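Local structure of tryptophan--tRNA ligase (3JXE) at residues B[62-67]-B[208-213]; B[72-77]-B[102-107]. The protein catalyses the ATP-dependent attachment of L-tryptophan to its cognate tRNA, by way of a tryptophanyl-adenylate intermediate, as a class I aminoacyl-tRNA synthetase. All blocks are in the same frame, centred on the assembly; numbering follows the deposited sequence.

Contact 1: residues B[62-67]-B[208-213]; sequences DLILKD and RCLIPA. With TYM (tryptophanyl-5'AMP), chain E.
Asp-67 OD2 takes a hydrogen bond from Arg-208 NE at 3.0 Å, part of a salt bridge that joins helix 61-69 to segment 208-213. The bond is weak and bent, 134° at the hydrogen, and the carboxylate plane stands 83° from the guanidinium plane. With the planes nearly perpendicular, OD2 alone reaches the guanidinium edge, and the bridge runs through the single N-H of NE. A bend at chi3 (68°) turns NE out of line with the aliphatic chain. Asp-67 OD1 has a long, weak ion pair with Arg-72, and Arg-208 NH2 a similar one with Asp-60.

Leu-63 covers one face of the guanidinium: its CB lies 3.5 Å above the plane, toward the rim, while CD2 reaches NH1 at 3.4 Å. Leucine on one face and acid at the edge make this a mixed setting for the cation.

Beside the aliphatic part of Arg-208, Ile-64 CD1 rests against Arg-208 CG at 3.7 Å and Leu-210 CB at 3.8 Å; the Ile-64 and Leu-210 side chains cross at about a right angle. Farther along the strand, Ile-211 CG2 touches the ligand's indole at CH2 (3.8 Å) and Ala-213 CB approaches ribose O3'. Such a helix laid against a parallel strand that runs on into the adenylate pocket is characteristic of the Rossmann-fold catalytic domain of class I synthetases.

Contact 2: residues B[72-77]-B[102-107]; sequences RGFFLY and EKFGVN. With TYM (tryptophanyl-5'AMP), chain E.
Phe-74 and Phe-104 form the aromatic part of this contact, an edge-to-face pair with centroids 5.3 Å apart and planes at 67°. Phe-74 supplies the edge, its CZ lying 3.6 Å from Phe-104 CG. Phe-74 CG lies between its backbone N and carbonyl carbon, and from there the ring reaches the end of helix 88-104. Tyr-68 makes a second edge-to-face pair with Phe-104.

The CH-pi and aliphatic contacts centre on Val-106. Its CG1 sits over the middle of the Phe-74 ring, 4.0 Å from the centroid and 6° off the normal. The other methyl, CG2, faces Leu-76 CD1 at 3.7 Å and also touches Phe-74 CE1, so the two methyls of Val-106 touch Phe-74 and Leu-76.

Hydrogen bonding across the segments is by backbone: Leu-76 N gives a nearly straight bond to Asn-107 O (2.9 Å, 169° at the hydrogen). It begins the pairing that Leu-76 continues with Tyr-109.

Toward the ligand, the indole NE1 of tryptophanyl-AMP donates to Tyr-77 OH at 2.7 Å, and that oxygen also lies in hydrogen-bonding contact with Gln-198 O and Gln-111 OE1. A phenylalanine in place of Tyr-77 would probably leave the indole N-H without this acceptor and lose the bonds to Gln-198 and Gln-111. Gly-105, the first residue past helix 88-104, has positive phi, and the chain turns there toward strand 108-112, completing the beta-alpha-beta crossover of the class I Rossmann fold.

From the N terminus, the chain runs through helix 61-69, passes residues 72-74 and enters strand 75-80, so the first halves of both contacts follow one another directly. Helix 88-104 then brings the chain back, and contact 2 closes a short loop of 24 intervening residues. Contact 1 closes much later, after 140, when strand 209-214 arrives; the shorter loop lies wholly within the longer. Strand 209-214 inserts in the sheet beside strand 75-80, where Leu-210 N and O pair with Phe-75 O and Tyr-77 N. Together the contacts tie helix 61-69 and the crossover to two adjacent parallel strands, both of which send side chains to the tryptophanyl-adenylate.

Contact 1: residues B[62-67]-B[208-213]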
ATOM      1  N   ASP B  62      -5.740  30.035 -10.276  1.00 85.59           N
ATOM      2  CA  ASP B  62      -5.227  31.026 -11.220  1.00 85.89           C
ATOM      3  C   ASP B  62      -4.067  30.464 -12.047  1.00 86.05           C
ATOM      4  O   ASP B  62      -3.844  30.886 -13.184  1.00 86.05           O
ATOM      5  CB  ASP B  62      -4.804  32.304 -10.488  1.00 85.94           C
ATOM      6  CG  ASP B  62      -3.797  32.044  -9.374  1.00 86.17           C
ATOM      7  OD1 ASP B  62      -4.047  31.165  -8.520  1.00 86.22           O
ATOM      8  OD2 ASP B  62      -2.755  32.734  -9.350  1.00 86.56           O
ATOM      9  N   LEU B  63      -3.343  29.507 -11.468  1.00 86.28           N
ATOM     10  CA  LEU B  63      -2.239  28.838 -12.151  1.00 86.56           C
ATOM     11  C   LEU B  63      -2.717  27.718 -13.080  1.00 86.81           C
ATOM     12  O   LEU B  63      -2.018  27.359 -14.030  1.00 86.88           O
ATOM     13  CB  LEU B  63      -1.219  28.296 -11.139  1.00 86.52           C
ATOM     14  CG  LEU B  63      -0.240  29.277 -10.480  1.00 86.48           C
ATOM     15  CD1 LEU B  63      -0.869  30.009  -9.297  1.00 86.39           C
ATOM     16  CD2 LEU B  63       1.013  28.542 -10.024  1.00 86.48           C
ATOM     17  N   ILE B  64      -3.901  27.170 -12.805  1.00 87.10           N
ATOM     18  CA  ILE B  64      -4.478  26.118 -13.651  1.00 87.33           C
ATOM     19  C   ILE B  64      -5.054  26.700 -14.948  1.00 87.56           C
ATOM     20  O   ILE B  64      -5.068  26.029 -15.983  1.00 87.60           O
ATOM     21  CB  ILE B  64      -5.543  25.264 -12.892  1.00 87.30           C
ATOM     22  CG1 ILE B  64      -5.556  23.823 -13.402  1.00 87.15           C
ATOM     23  CG2 ILE B  64      -6.933  25.863 -12.999  1.00 87.27           C
ATOM     24  CD1 ILE B  64      -4.714  22.875 -12.585  1.00 86.98           C
ATOM     25  N   LEU B  65      -5.520  27.947 -14.877  1.00 87.83           N
ATOM     26  CA  LEU B  65      -6.063  28.656 -16.036  1.00 88.10           C
ATOM     27  C   LEU B  65      -4.949  29.222 -16.907  1.00 88.38           C
ATOM     28  O   LEU B  65      -5.063  29.244 -18.135  1.00 88.41           O
ATOM     29  CB  LEU B  65      -6.995  29.785 -15.590  1.00 88.01           C
ATOM     30  CG  LEU B  65      -8.303  29.406 -14.897  1.00 87.87           C
ATOM     31  CD1 LEU B  65      -8.864  30.607 -14.160  1.00 87.67           C
ATOM     32  CD2 LEU B  65      -9.314  28.852 -15.894  1.00 87.66           C
ATOM     33  N   LYS B  66      -3.882  29.685 -16.258  1.00 88.71           N
ATOM     34  CA  LYS B  66      -2.700  30.192 -16.946  1.00 89.04           C
ATOM     35  C   LYS B  66      -2.075  29.099 -17.813  1.00 89.16           C
ATOM     36  O   LYS B  66      -1.659  29.359 -18.943  1.00 89.27           O
ATOM     37  CB  LYS B  66      -1.677  30.712 -15.933  1.00 89.12           C
ATOM     38  CG  LYS B  66      -0.535  31.516 -16.547  1.00 89.60           C
ATOM     39  CD  LYS B  66       0.756  31.388 -15.743  1.00 90.34           C
ATOM     40  CE  LYS B  66       0.740  32.249 -14.485  1.00 90.64           C
ATOM     41  NZ  LYS B  66       1.986  32.067 -13.688  1.00 91.01           N
ATOM     42  N   ASP B  67      -2.021  27.881 -17.274  1.00 89.24           N
ATOM     43  CA  ASP B  67      -1.470  26.728 -17.982  1.00 89.35           C
ATOM     44  C   ASP B  67      -2.304  26.341 -19.203  1.00 89.35           C
ATOM     45  O   ASP B  67      -1.754  25.979 -20.245  1.00 89.33           O
ATOM     46  CB  ASP B  67      -1.332  25.533 -17.034  1.00 89.45           C
ATOM     47  CG  ASP B  67      -0.159  25.674 -16.072  1.00 89.74           C
ATOM     48  OD1 ASP B  67       0.300  26.817 -15.837  1.00 90.08           O
ATOM     49  OD2 ASP B  67       0.301  24.633 -15.547  1.00 90.05           O
ATOM     50  N   ARG B 208      -0.004  19.809 -14.277  1.00 69.78           N
ATOM     51  CA  ARG B 208      -0.535  20.076 -12.935  1.00 69.81           C
ATOM     52  C   ARG B 208      -1.987  19.619 -12.752  1.00 69.62           C
ATOM     53  O   ARG B 208      -2.755  19.546 -13.714  1.00 69.70           O
ATOM     54  CB  ARG B 208      -0.344  21.539 -12.518  1.00 69.88           C
ATOM     55  CG  ARG B 208      -1.126  22.565 -13.309  1.00 70.60           C
ATOM     56  CD  ARG B 208      -1.120  23.894 -12.568  1.00 71.76           C
ATOM     57  NE  ARG B 208       0.211  24.498 -12.538  1.00 72.65           N
ATOM     58  CZ  ARG B 208       0.742  25.103 -11.478  1.00 73.04           C
ATOM     59  NH1 ARG B 208       1.960  25.622 -11.556  1.00 73.13           N
ATOM     60  NH2 ARG B 208       0.067  25.180 -10.337  1.00 73.35           N
ATOM     61  N   CYS B 209      -2.345  19.313 -11.507  1.00 69.36           N
ATOM     62  CA  CYS B 209      -3.626  18.691 -11.183  1.00 69.06           C
ATOM     63  C   CYS B 209      -4.634  19.671 -10.590  1.00 68.83           C
ATOM     64  O   CYS B 209      -4.259  20.566  -9.836  1.00 68.79           O
ATOM     65  CB  CYS B 209      -3.398  17.543 -10.201  1.00 69.09           C
ATOM     66  SG  CYS B 209      -4.866  16.583  -9.813  1.00 69.17           S
ATOM     67  N   LEU B 210      -5.909  19.490 -10.934  1.00 68.59           N
ATOM     68  CA  LEU B 210      -7.007  20.243 -10.323  1.00 68.36           C
ATOM     69  C   LEU B 210      -7.944  19.272  -9.617  1.00 68.21           C
ATOM     70  O   LEU B 210      -8.389  18.287 -10.212  1.00 68.22           O
ATOM     71  CB  LEU B 210      -7.790  21.037 -11.376  1.00 68.35           C
ATOM     72  CG  LEU B 210      -8.421  22.405 -11.057  1.00 68.34           C
ATOM     73  CD1 LEU B 210      -9.480  22.743 -12.097  1.00 68.23           C
ATOM     74  CD2 LEU B 210      -9.018  22.522  -9.660  1.00 68.20           C
ATOM     75  N   ILE B 211      -8.242  19.553  -8.349  1.00 68.01           N
ATOM     76  CA  ILE B 211      -9.122  18.695  -7.553  1.00 67.76           C
ATOM     77  C   ILE B 211     -10.405  19.415  -7.113  1.00 67.63           C
ATOM     78  O   ILE B 211     -10.386  20.195  -6.154  1.00 67.70           O
ATOM     79  CB  ILE B 211      -8.390  18.088  -6.328  1.00 67.72           C
ATOM     80  CG1 ILE B 211      -7.140  17.322  -6.778  1.00 67.67           C
ATOM     81  CG2 ILE B 211      -9.330  17.173  -5.543  1.00 67.66           C
ATOM     82  CD1 ILE B 211      -6.163  17.012  -5.666  1.00 67.59           C
ATOM     83  N   PRO B 212     -11.520  19.166  -7.828  1.00 67.42           N
ATOM     84  CA  PRO B 212     -12.830  19.646  -7.396  1.00 67.26           C
ATOM     85  C   PRO B 212     -13.435  18.723  -6.334  1.00 67.14           C
ATOM     86  O   PRO B 212     -13.743  17.561  -6.618  1.00 67.14           O
ATOM     87  CB  PRO B 212     -13.668  19.614  -8.686  1.00 67.24           C
ATOM     88  CG  PRO B 212     -12.745  19.126  -9.779  1.00 67.30           C
ATOM     89  CD  PRO B 212     -11.610  18.440  -9.105  1.00 67.38           C
ATOM     90  N   ALA B 213     -13.581  19.248  -5.120  1.00 66.99           N
ATOM     91  CA  ALA B 213     -14.152  18.506  -3.995  1.00 66.88           C
ATOM     92  C   ALA B 213     -14.696  19.480  -2.951  1.00 66.82           C
ATOM     93  O   ALA B 213     -14.638  20.695  -3.144  1.00 66.79           O
ATOM     94  CB  ALA B 213     -13.102  17.590  -3.376  1.00 66.82           C
TER
HETATM   95  P   TYM E 900     -16.497  10.964   0.375  0.80 43.72           P
HETATM   96  O1P TYM E 900     -16.802   9.663  -0.262  0.80 43.57           O
HETATM   97  O2P TYM E 900     -16.787  11.160   1.812  0.80 43.90           O
HETATM   98  O5' TYM E 900     -17.259  12.131  -0.431  0.80 43.91           O
HETATM   99  C5' TYM E 900     -17.121  12.218  -1.854  0.80 44.62           C
HETATM  100  C4' TYM E 900     -17.183  13.674  -2.330  0.80 45.19           C
HETATM  101  O4' TYM E 900     -18.364  14.316  -1.773  0.80 45.24           O
HETATM  102  C1' TYM E 900     -17.951  15.514  -1.054  0.80 45.50           C
HETATM  103  N9  TYM E 900     -18.957  15.665   0.044  0.80 45.48           N
HETATM  104  C4  TYM E 900     -19.888  16.615   0.118  0.80 45.35           C
HETATM  105  N3  TYM E 900     -20.203  17.668  -0.661  0.80 45.35           N
HETATM  106  C2  TYM E 900     -21.203  18.481  -0.341  0.80 45.11           C
HETATM  107  N1  TYM E 900     -21.925  18.288   0.753  0.80 44.98           N
HETATM  108  C6  TYM E 900     -21.668  17.256   1.575  0.80 45.27           C
HETATM  109  N6  TYM E 900     -22.404  17.075   2.668  0.80 45.35           N
HETATM  110  C5  TYM E 900     -20.625  16.385   1.268  0.80 45.32           C
HETATM  111  N7  TYM E 900     -20.122  15.301   1.852  0.80 45.33           N
HETATM  112  C8  TYM E 900     -19.109  14.861   1.101  0.80 45.38           C
HETATM  113  C2' TYM E 900     -16.510  15.233  -0.632  0.80 45.69           C
HETATM  114  O2' TYM E 900     -15.790  16.455  -0.502  0.80 45.76           O
HETATM  115  C3' TYM E 900     -15.972  14.468  -1.836  0.80 45.70           C
HETATM  116  O3' TYM E 900     -15.587  15.389  -2.870  0.80 46.38           O
HETATM  117  NH3 TYM E 900     -11.701   9.893   1.003  0.80 43.19           N
HETATM  118  CA  TYM E 900     -12.638  10.505   0.051  0.80 43.21           C
HETATM  119  CB  TYM E 900     -12.517   9.812  -1.307  0.80 43.13           C
HETATM  120  CG  TYM E 900     -11.507  10.537  -2.248  0.80 42.78           C
HETATM  121  CD2 TYM E 900     -11.589  11.823  -2.770  0.80 42.29           C
HETATM  122  CE2 TYM E 900     -10.456  12.040  -3.565  0.80 42.20           C
HETATM  123  CE3 TYM E 900     -12.540  12.833  -2.632  0.80 42.33           C
HETATM  124  CD1 TYM E 900     -10.356  10.017  -2.732  0.80 42.80           C
HETATM  125  NE1 TYM E 900      -9.694  10.948  -3.554  0.80 42.45           N
HETATM  126  CZ2 TYM E 900     -10.284  13.256  -4.215  0.80 42.08           C
HETATM  127  CZ3 TYM E 900     -12.361  14.054  -3.283  0.80 42.14           C
HETATM  128  CH2 TYM E 900     -11.233  14.266  -4.075  0.80 42.04           C
HETATM  129  C   TYM E 900     -14.076  10.357   0.561  0.80 43.36           C
HETATM  130  O   TYM E 900     -14.379   9.433   1.318  0.80 43.36           O
HETATM  131  OPP TYM E 900     -14.938  11.323   0.101  0.80 43.46           O

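Contact 2: residues B[72-77]-B[102-107]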
ATOM      1  N   ARG B  72      -0.311  24.405 -22.351  1.00 85.96           N
ATOM      2  CA  ARG B  72       0.327  23.239 -21.722  1.00 85.40           C
ATOM      3  C   ARG B  72      -0.663  22.365 -20.940  1.00 84.74           C
ATOM      4  O   ARG B  72      -0.319  21.261 -20.513  1.00 84.74           O
ATOM      5  CB  ARG B  72       1.536  23.644 -20.863  1.00 85.56           C
ATOM      6  CG  ARG B  72       1.250  24.675 -19.789  1.00 86.22           C
ATOM      7  CD  ARG B  72       2.531  25.348 -19.338  1.00 87.33           C
ATOM      8  NE  ARG B  72       2.257  26.521 -18.512  1.00 88.44           N
ATOM      9  CZ  ARG B  72       3.143  27.475 -18.239  1.00 89.10           C
ATOM     10  NH1 ARG B  72       4.376  27.409 -18.728  1.00 89.48           N
ATOM     11  NH2 ARG B  72       2.793  28.503 -17.475  1.00 89.37           N
ATOM     12  N   GLY B  73      -1.882  22.871 -20.755  1.00 83.92           N
ATOM     13  CA  GLY B  73      -2.987  22.097 -20.185  1.00 82.89           C
ATOM     14  C   GLY B  73      -2.843  21.649 -18.740  1.00 82.13           C
ATOM     15  O   GLY B  73      -1.901  22.038 -18.041  1.00 82.16           O
ATOM     16  N   PHE B  74      -3.796  20.827 -18.302  1.00 81.27           N
ATOM     17  CA  PHE B  74      -3.828  20.272 -16.947  1.00 80.31           C
ATOM     18  C   PHE B  74      -4.647  18.978 -16.915  1.00 79.56           C
ATOM     19  O   PHE B  74      -5.058  18.477 -17.964  1.00 79.48           O
ATOM     20  CB  PHE B  74      -4.391  21.299 -15.952  1.00 80.37           C
ATOM     21  CG  PHE B  74      -5.819  21.704 -16.224  1.00 80.56           C
ATOM     22  CD1 PHE B  74      -6.876  21.036 -15.609  1.00 80.75           C
ATOM     23  CD2 PHE B  74      -6.106  22.768 -17.074  1.00 80.70           C
ATOM     24  CE1 PHE B  74      -8.195  21.409 -15.850  1.00 80.68           C
ATOM     25  CE2 PHE B  74      -7.423  23.149 -17.321  1.00 80.72           C
ATOM     26  CZ  PHE B  74      -8.468  22.467 -16.706  1.00 80.75           C
ATOM     27  N   PHE B  75      -4.869  18.431 -15.718  1.00 78.57           N
ATOM     28  CA  PHE B  75      -5.748  17.268 -15.562  1.00 77.59           C
ATOM     29  C   PHE B  75      -6.590  17.311 -14.286  1.00 76.84           C
ATOM     30  O   PHE B  75      -6.211  17.952 -13.303  1.00 76.77           O
ATOM     31  CB  PHE B  75      -4.970  15.947 -15.694  1.00 77.64           C
ATOM     32  CG  PHE B  75      -4.170  15.569 -14.475  1.00 77.69           C
ATOM     33  CD1 PHE B  75      -4.672  14.649 -13.560  1.00 77.82           C
ATOM     34  CD2 PHE B  75      -2.905  16.104 -14.257  1.00 77.73           C
ATOM     35  CE1 PHE B  75      -3.934  14.277 -12.437  1.00 77.69           C
ATOM     36  CE2 PHE B  75      -2.162  15.739 -13.136  1.00 77.69           C
ATOM     37  CZ  PHE B  75      -2.677  14.822 -12.227  1.00 77.66           C
ATOM     38  N   LEU B  76      -7.730  16.624 -14.317  1.00 75.87           N
ATOM     39  CA  LEU B  76      -8.671  16.617 -13.199  1.00 74.88           C
ATOM     40  C   LEU B  76      -8.611  15.327 -12.391  1.00 74.24           C
ATOM     41  O   LEU B  76      -8.396  14.243 -12.939  1.00 74.16           O
ATOM     42  CB  LEU B  76     -10.100  16.843 -13.698  1.00 74.88           C
ATOM     43  CG  LEU B  76     -10.475  18.227 -14.234  1.00 74.68           C
ATOM     44  CD1 LEU B  76     -11.721  18.120 -15.088  1.00 74.52           C
ATOM     45  CD2 LEU B  76     -10.685  19.228 -13.104  1.00 74.57           C
ATOM     46  N   TYR B  77      -8.808  15.459 -11.083  1.00 73.41           N
ATOM     47  CA  TYR B  77      -8.861  14.316 -10.180  1.00 72.59           C
ATOM     48  C   TYR B  77      -9.853  14.561  -9.052  1.00 72.04           C
ATOM     49  O   TYR B  77      -9.808  15.591  -8.385  1.00 72.00           O
ATOM     50  CB  TYR B  77      -7.462  13.981  -9.638  1.00 72.61           C
ATOM     51  CG  TYR B  77      -7.423  13.208  -8.330  1.00 72.56           C
ATOM     52  CD1 TYR B  77      -8.038  11.959  -8.204  1.00 72.51           C
ATOM     53  CD2 TYR B  77      -6.745  13.718  -7.224  1.00 72.50           C
ATOM     54  CE1 TYR B  77      -8.000  11.255  -7.003  1.00 72.30           C
ATOM     55  CE2 TYR B  77      -6.693  13.018  -6.022  1.00 72.27           C
ATOM     56  CZ  TYR B  77      -7.321  11.790  -5.919  1.00 72.26           C
ATOM     57  OH  TYR B  77      -7.269  11.099  -4.733  1.00 72.35           O
ATOM     58  N   GLU B 102     -15.618  18.942 -19.696  1.00 77.54           N
ATOM     59  CA  GLU B 102     -16.345  19.331 -20.899  1.00 77.63           C
ATOM     60  C   GLU B 102     -15.690  20.542 -21.566  1.00 77.39           C
ATOM     61  O   GLU B 102     -15.221  20.454 -22.701  1.00 77.46           O
ATOM     62  CB  GLU B 102     -17.801  19.645 -20.543  1.00 77.80           C
ATOM     63  CG  GLU B 102     -18.805  19.406 -21.658  1.00 78.66           C
ATOM     64  CD  GLU B 102     -20.237  19.576 -21.181  1.00 79.89           C
ATOM     65  OE1 GLU B 102     -20.657  20.734 -20.953  1.00 80.53           O
ATOM     66  OE2 GLU B 102     -20.943  18.554 -21.035  1.00 80.10           O
ATOM     67  N   LYS B 103     -15.635  21.654 -20.835  1.00 77.05           N
ATOM     68  CA  LYS B 103     -15.202  22.937 -21.387  1.00 76.73           C
ATOM     69  C   LYS B 103     -13.690  23.071 -21.597  1.00 76.35           C
ATOM     70  O   LYS B 103     -13.253  23.868 -22.431  1.00 76.42           O
ATOM     71  CB  LYS B 103     -15.723  24.092 -20.524  1.00 76.82           C
ATOM     72  CG  LYS B 103     -17.233  24.083 -20.280  1.00 77.35           C
ATOM     73  CD  LYS B 103     -18.031  24.471 -21.523  1.00 78.28           C
ATOM     74  CE  LYS B 103     -19.529  24.338 -21.280  1.00 78.52           C
ATOM     75  NZ  LYS B 103     -20.329  24.838 -22.434  1.00 78.89           N
ATOM     76  N   PHE B 104     -12.900  22.302 -20.847  1.00 75.76           N
ATOM     77  CA  PHE B 104     -11.437  22.360 -20.955  1.00 75.11           C
ATOM     78  C   PHE B 104     -10.828  21.178 -21.708  1.00 74.61           C
ATOM     79  O   PHE B 104      -9.674  21.241 -22.134  1.00 74.56           O
ATOM     80  CB  PHE B 104     -10.785  22.484 -19.575  1.00 75.18           C
ATOM     81  CG  PHE B 104     -11.005  23.817 -18.912  1.00 75.18           C
ATOM     82  CD1 PHE B 104     -11.886  23.940 -17.844  1.00 75.19           C
ATOM     83  CD2 PHE B 104     -10.320  24.947 -19.349  1.00 75.31           C
ATOM     84  CE1 PHE B 104     -12.091  25.170 -17.221  1.00 75.23           C
ATOM     85  CE2 PHE B 104     -10.518  26.183 -18.734  1.00 75.51           C
ATOM     86  CZ  PHE B 104     -11.404  26.294 -17.667  1.00 75.35           C
ATOM     87  N   GLY B 105     -11.602  20.105 -21.858  1.00 74.06           N
ATOM     88  CA  GLY B 105     -11.174  18.924 -22.613  1.00 73.40           C
ATOM     89  C   GLY B 105      -9.917  18.262 -22.080  1.00 72.94           C
ATOM     90  O   GLY B 105      -8.952  18.064 -22.821  1.00 72.99           O
ATOM     91  N   VAL B 106      -9.934  17.920 -20.795  1.00 72.42           N
ATOM     92  CA  VAL B 106      -8.775  17.319 -20.128  1.00 71.78           C
ATOM     93  C   VAL B 106      -9.085  15.918 -19.597  1.00 71.30           C
ATOM     94  O   VAL B 106     -10.249  15.510 -19.538  1.00 71.27           O
ATOM     95  CB  VAL B 106      -8.238  18.215 -18.978  1.00 71.81           C
ATOM     96  CG1 VAL B 106      -7.705  19.532 -19.524  1.00 71.91           C
ATOM     97  CG2 VAL B 106      -9.313  18.467 -17.926  1.00 71.83           C
ATOM     98  N   ASN B 107      -8.036  15.190 -19.219  1.00 70.66           N
ATOM     99  CA  ASN B 107      -8.178  13.866 -18.616  1.00 70.04           C
ATOM    100  C   ASN B 107      -8.767  13.925 -17.207  1.00 69.55           C
ATOM    101  O   ASN B 107      -8.627  14.934 -16.507  1.00 69.52           O
ATOM    102  CB  ASN B 107      -6.832  13.141 -18.592  1.00 70.09           C
ATOM    103  CG  ASN B 107      -6.339  12.778 -19.979  1.00 70.17           C
ATOM    104  OD1 ASN B 107      -7.050  12.146 -20.766  1.00 70.01           O
ATOM    105  ND2 ASN B 107      -5.107  13.171 -20.282  1.00 70.61           N
TER
HETATM  106  P   TYM E 900     -16.497  10.964   0.375  0.80 43.72           P
HETATM  107  O1P TYM E 900     -16.802   9.663  -0.262  0.80 43.57           O
HETATM  108  O2P TYM E 900     -16.787  11.160   1.812  0.80 43.90           O
HETATM  109  O5' TYM E 900     -17.259  12.131  -0.431  0.80 43.91           O
HETATM  110  C5' TYM E 900     -17.121  12.218  -1.854  0.80 44.62           C
HETATM  111  C4' TYM E 900     -17.183  13.674  -2.330  0.80 45.19           C
HETATM  112  O4' TYM E 900     -18.364  14.316  -1.773  0.80 45.24           O
HETATM  113  C1' TYM E 900     -17.951  15.514  -1.054  0.80 45.50           C
HETATM  114  N9  TYM E 900     -18.957  15.665   0.044  0.80 45.48           N
HETATM  115  C4  TYM E 900     -19.888  16.615   0.118  0.80 45.35           C
HETATM  116  N3  TYM E 900     -20.203  17.668  -0.661  0.80 45.35           N
HETATM  117  C2  TYM E 900     -21.203  18.481  -0.341  0.80 45.11           C
HETATM  118  N1  TYM E 900     -21.925  18.288   0.753  0.80 44.98           N
HETATM  119  C6  TYM E 900     -21.668  17.256   1.575  0.80 45.27           C
HETATM  120  N6  TYM E 900     -22.404  17.075   2.668  0.80 45.35           N
HETATM  121  C5  TYM E 900     -20.625  16.385   1.268  0.80 45.32           C
HETATM  122  N7  TYM E 900     -20.122  15.301   1.852  0.80 45.33           N
HETATM  123  C8  TYM E 900     -19.109  14.861   1.101  0.80 45.38           C
HETATM  124  C2' TYM E 900     -16.510  15.233  -0.632  0.80 45.69           C
HETATM  125  O2' TYM E 900     -15.790  16.455  -0.502  0.80 45.76           O
HETATM  126  C3' TYM E 900     -15.972  14.468  -1.836  0.80 45.70           C
HETATM  127  O3' TYM E 900     -15.587  15.389  -2.870  0.80 46.38           O
HETATM  128  NH3 TYM E 900     -11.701   9.893   1.003  0.80 43.19           N
HETATM  129  CA  TYM E 900     -12.638  10.505   0.051  0.80 43.21           C
HETATM  130  CB  TYM E 900     -12.517   9.812  -1.307  0.80 43.13           C
HETATM  131  CG  TYM E 900     -11.507  10.537  -2.248  0.80 42.78           C
HETATM  132  CD2 TYM E 900     -11.589  11.823  -2.770  0.80 42.29           C
HETATM  133  CE2 TYM E 900     -10.456  12.040  -3.565  0.80 42.20           C
HETATM  134  CE3 TYM E 900     -12.540  12.833  -2.632  0.80 42.33           C
HETATM  135  CD1 TYM E 900     -10.356  10.017  -2.732  0.80 42.80           C
HETATM  136  NE1 TYM E 900      -9.694  10.948  -3.554  0.80 42.45           N
HETATM  137  CZ2 TYM E 900     -10.284  13.256  -4.215  0.80 42.08           C
HETATM  138  CZ3 TYM E 900     -12.361  14.054  -3.283  0.80 42.14           C
HETATM  139  CH2 TYM E 900     -11.233  14.266  -4.075  0.80 42.04           C
HETATM  140  C   TYM E 900     -14.076  10.357   0.561  0.80 43.36           C
HETATM  141  O   TYM E 900     -14.379   9.433   1.318  0.80 43.36           O
HETATM  142  OPP TYM E 900     -14.938  11.323   0.101  0.80 43.46           O